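PDB 5EZ7: flavoenzyme PA4991 from Pseudomonas aeruginosa PAO1, which binds one FAD per subunit and probably works as an FAD-dependent oxidoreductase of the DAO family, although its physiological substrate is unknown. Local coordinates for residues Arg338-Trp343 against Asp355-Arg360. Sequence-based numbering, arbitrary orientation.
Sequences RLLVGW and DRVCAR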
ATOM      1  N   ARG A 338     -18.907  -2.149  17.616  1.00 36.83           N
ATOM      2  CA  ARG A 338     -19.016  -2.622  16.234  1.00 35.63           C
ATOM      3  C   ARG A 338     -18.004  -1.962  15.279  1.00 32.55           C
ATOM      4  O   ARG A 338     -18.114  -2.101  14.057  1.00 28.40           O
ATOM      5  CB  ARG A 338     -20.431  -2.373  15.741  1.00 36.62           C
ATOM      6  CG  ARG A 338     -21.435  -2.483  16.861  1.00 39.63           C
ATOM      7  CD  ARG A 338     -22.708  -3.122  16.471  1.00 40.98           C
ATOM      8  NE  ARG A 338     -23.296  -2.539  15.284  1.00 41.74           N
ATOM      9  CZ  ARG A 338     -24.440  -2.965  14.773  1.00 42.91           C
ATOM     10  NH1 ARG A 338     -25.089  -3.959  15.396  1.00 46.07           N
ATOM     11  NH2 ARG A 338     -24.932  -2.423  13.653  1.00 40.11           N
ATOM     12  N   LEU A 339     -17.051  -1.234  15.861  1.00 32.14           N
ATOM     13  CA  LEU A 339     -16.071  -0.491  15.105  1.00 31.82           C
ATOM     14  C   LEU A 339     -14.790  -1.275  15.102  1.00 31.32           C
ATOM     15  O   LEU A 339     -14.348  -1.779  16.147  1.00 32.43           O
ATOM     16  CB  LEU A 339     -15.829   0.867  15.715  1.00 32.56           C
ATOM     17  CG  LEU A 339     -14.811   1.706  14.947  1.00 32.56           C
ATOM     18  CD1 LEU A 339     -15.428   2.292  13.683  1.00 31.45           C
ATOM     19  CD2 LEU A 339     -14.281   2.808  15.865  1.00 34.32           C
ATOM     20  N   LEU A 340     -14.225  -1.411  13.910  1.00 30.39           N
ATOM     21  CA  LEU A 340     -12.952  -2.086  13.715  1.00 30.24           C
ATOM     22  C   LEU A 340     -12.099  -1.077  13.020  1.00 29.07           C
ATOM     23  O   LEU A 340     -12.580  -0.360  12.195  1.00 29.02           O
ATOM     24  CB  LEU A 340     -13.114  -3.337  12.857  1.00 30.68           C
ATOM     25  CG  LEU A 340     -13.820  -4.510  13.559  1.00 32.38           C
ATOM     26  CD1 LEU A 340     -14.420  -5.469  12.565  1.00 33.01           C
ATOM     27  CD2 LEU A 340     -12.887  -5.298  14.460  1.00 33.47           C
ATOM     28  N   VAL A 341     -10.830  -1.006  13.367  1.00 29.20           N
ATOM     29  CA  VAL A 341      -9.977   0.041  12.870  1.00 28.75           C
ATOM     30  C   VAL A 341      -8.517  -0.409  12.853  1.00 28.55           C
ATOM     31  O   VAL A 341      -8.016  -1.027  13.829  1.00 29.93           O
ATOM     32  CB  VAL A 341     -10.109   1.309  13.761  1.00 29.55           C
ATOM     33  CG1 VAL A 341      -9.920   0.982  15.266  1.00 30.26           C
ATOM     34  CG2 VAL A 341      -9.139   2.399  13.315  1.00 28.96           C
ATOM     35  N   GLY A 342      -7.811  -0.061  11.789  1.00 26.77           N
ATOM     36  CA  GLY A 342      -6.415  -0.380  11.778  1.00 26.42           C
ATOM     37  C   GLY A 342      -5.616   0.043  10.607  1.00 24.85           C
ATOM     38  O   GLY A 342      -6.062   0.833   9.774  1.00 23.45           O
ATOM     39  N   TRP A 343      -4.397  -0.503  10.599  1.00 24.83           N
ATOM     40  CA  TRP A 343      -3.364  -0.188   9.637  1.00 23.51           C
ATOM     41  C   TRP A 343      -2.590  -1.454   9.270  1.00 23.61           C
ATOM     42  O   TRP A 343      -2.290  -2.247  10.131  1.00 25.14           O
ATOM     43  CB  TRP A 343      -2.421   0.810  10.261  1.00 23.31           C
ATOM     44  CG  TRP A 343      -3.043   2.139  10.622  1.00 23.01           C
ATOM     45  CD1 TRP A 343      -3.206   3.224   9.799  1.00 22.39           C
ATOM     46  CD2 TRP A 343      -3.497   2.546  11.908  1.00 23.30           C
ATOM     47  NE1 TRP A 343      -3.748   4.288  10.505  1.00 22.97           N
ATOM     48  CE2 TRP A 343      -3.942   3.889  11.798  1.00 23.66           C
ATOM     49  CE3 TRP A 343      -3.551   1.923  13.151  1.00 24.29           C
ATOM     50  CZ2 TRP A 343      -4.464   4.588  12.873  1.00 23.99           C
ATOM     51  CZ3 TRP A 343      -4.049   2.618  14.213  1.00 24.97           C
ATOM     52  CH2 TRP A 343      -4.514   3.935  14.070  1.00 24.94           C
ATOM     53  N   ASP A 355      -7.254 -10.924   7.001  1.00 34.64           N
ATOM     54  CA  ASP A 355      -7.379 -12.118   7.907  1.00 37.58           C
ATOM     55  C   ASP A 355      -7.785 -11.730   9.318  1.00 36.80           C
ATOM     56  O   ASP A 355      -8.585 -12.431   9.921  1.00 37.59           O
ATOM     57  CB  ASP A 355      -6.068 -12.900   8.051  1.00 40.37           C
ATOM     58  CG  ASP A 355      -5.602 -13.555   6.753  1.00 42.99           C
ATOM     59  OD1 ASP A 355      -6.439 -13.876   5.883  1.00 44.34           O
ATOM     60  OD2 ASP A 355      -4.364 -13.752   6.598  1.00 45.31           O
ATOM     61  N   ARG A 356      -7.231 -10.626   9.835  1.00 36.36           N
ATOM     62  CA  ARG A 356      -7.494 -10.216  11.205  1.00 37.45           C
ATOM     63  C   ARG A 356      -8.917  -9.733  11.337  1.00 35.49           C
ATOM     64  O   ARG A 356      -9.576 -10.059  12.327  1.00 34.93           O
ATOM     65  CB  ARG A 356      -6.476  -9.213  11.729  1.00 40.56           C
ATOM     66  CG  ARG A 356      -5.235  -9.901  12.281  1.00 46.50           C
ATOM     67  CD  ARG A 356      -3.960  -9.122  12.013  1.00 51.27           C
ATOM     68  NE  ARG A 356      -2.768  -9.840  12.502  1.00 58.71           N
ATOM     69  CZ  ARG A 356      -2.300  -9.793  13.760  1.00 65.54           C
ATOM     70  NH1 ARG A 356      -2.907  -9.046  14.686  1.00 68.75           N
ATOM     71  NH2 ARG A 356      -1.214 -10.497  14.110  1.00 66.71           N
ATOM     72  N   VAL A 357      -9.410  -9.021  10.321  1.00 32.59           N
ATOM     73  CA  VAL A 357     -10.797  -8.613  10.303  1.00 31.10           C
ATOM     74  C   VAL A 357     -11.724  -9.838  10.176  1.00 32.51           C
ATOM     75  O   VAL A 357     -12.724  -9.932  10.917  1.00 30.86           O
ATOM     76  CB  VAL A 357     -11.084  -7.580   9.201  1.00 29.26           C
ATOM     77  CG1 VAL A 357     -12.575  -7.355   9.021  1.00 28.30           C
ATOM     78  CG2 VAL A 357     -10.391  -6.249   9.504  1.00 28.63           C
ATOM     79  N   CYS A 358     -11.405 -10.751   9.252  1.00 33.29           N
ATOM     80  CA  CYS A 358     -12.270 -11.921   9.002  1.00 35.65           C
ATOM     81  C   CYS A 358     -12.340 -12.849  10.228  1.00 36.22           C
ATOM     82  O   CYS A 358     -13.410 -13.369  10.529  1.00 36.10           O
ATOM     83  CB  CYS A 358     -11.852 -12.706   7.747  1.00 37.59           C
ATOM     84  SG  CYS A 358     -12.187 -11.794   6.218  1.00 41.50           S
ATOM     85  N   ALA A 359     -11.238 -12.994  10.965  1.00 35.54           N
ATOM     86  CA  ALA A 359     -11.256 -13.779  12.205  1.00 36.62           C
ATOM     87  C   ALA A 359     -12.089 -13.135  13.321  1.00 36.50           C
ATOM     88  O   ALA A 359     -12.619 -13.841  14.153  1.00 37.77           O
ATOM     89  CB  ALA A 359      -9.843 -14.067  12.701  1.00 37.19           C
ATOM     90  N   ARG A 360     -12.179 -11.811  13.366  1.00 35.89           N
ATOM     91  CA  ARG A 360     -13.097 -11.153  14.302  1.00 36.60           C
ATOM     92  C   ARG A 360     -14.523 -11.421  13.944  1.00 35.28           C
ATOM     93  O   ARG A 360     -15.328 -11.634  14.815  1.00 35.60           O
ATOM     94  CB  ARG A 360     -12.897  -9.649  14.322  1.00 36.47           C
ATOM     95  CG  ARG A 360     -11.591  -9.280  14.978  1.00 39.33           C
ATOM     96  CD  ARG A 360     -11.711  -9.010  16.468  1.00 41.65           C
ATOM     97  NE  ARG A 360     -11.810 -10.218  17.292  1.00 46.06           N
ATOM     98  CZ  ARG A 360     -12.830 -10.567  18.098  1.00 49.72           C
ATOM     99  NH1 ARG A 360     -13.937  -9.816  18.245  1.00 50.55           N
ATOM    100  NH2 ARG A 360     -12.738 -11.705  18.783  1.00 51.49           N
TER
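Leu340 packs against Val357 and the aliphatic part of Arg360 in a small, buried apolar contact between strand 339-343 and helix 350-364, the strand and the helix that follows it in the FAD-binding Rossmann-type domain. The two methyls of Leu340 divide the work: CD1 lies 4.4 Å from Val357 CG1, and CD2 meets Arg360 CG at 4.2 Å. CD1 is roughly anti to CA (chi2 158°), which extends it toward Val357 while CD2 branches off toward Arg360, one turn further along the helix. Only 114 Å² is buried in all, and no hydrogen bond crosses. Arg360 offers its CB and CG methylenes, while its guanidinium leads away from Leu340 and is held by salt bridges with Glu363, Asp364 and Glu335, the last on strand 332-336. Val357 also rests on Leu333 of that strand, and its side chain is about 11 Å from the bound FAD. Strand 339-343 runs between parallel strand 201-204, joined by backbone hydrogen bonds from Leu340 to Val202 and Leu204, and antiparallel strand 332-336; Leu339 and Val341 pack on Leu214 of helix 210-216, which lies against one side of this strand, and helix 350-364 lies against the other.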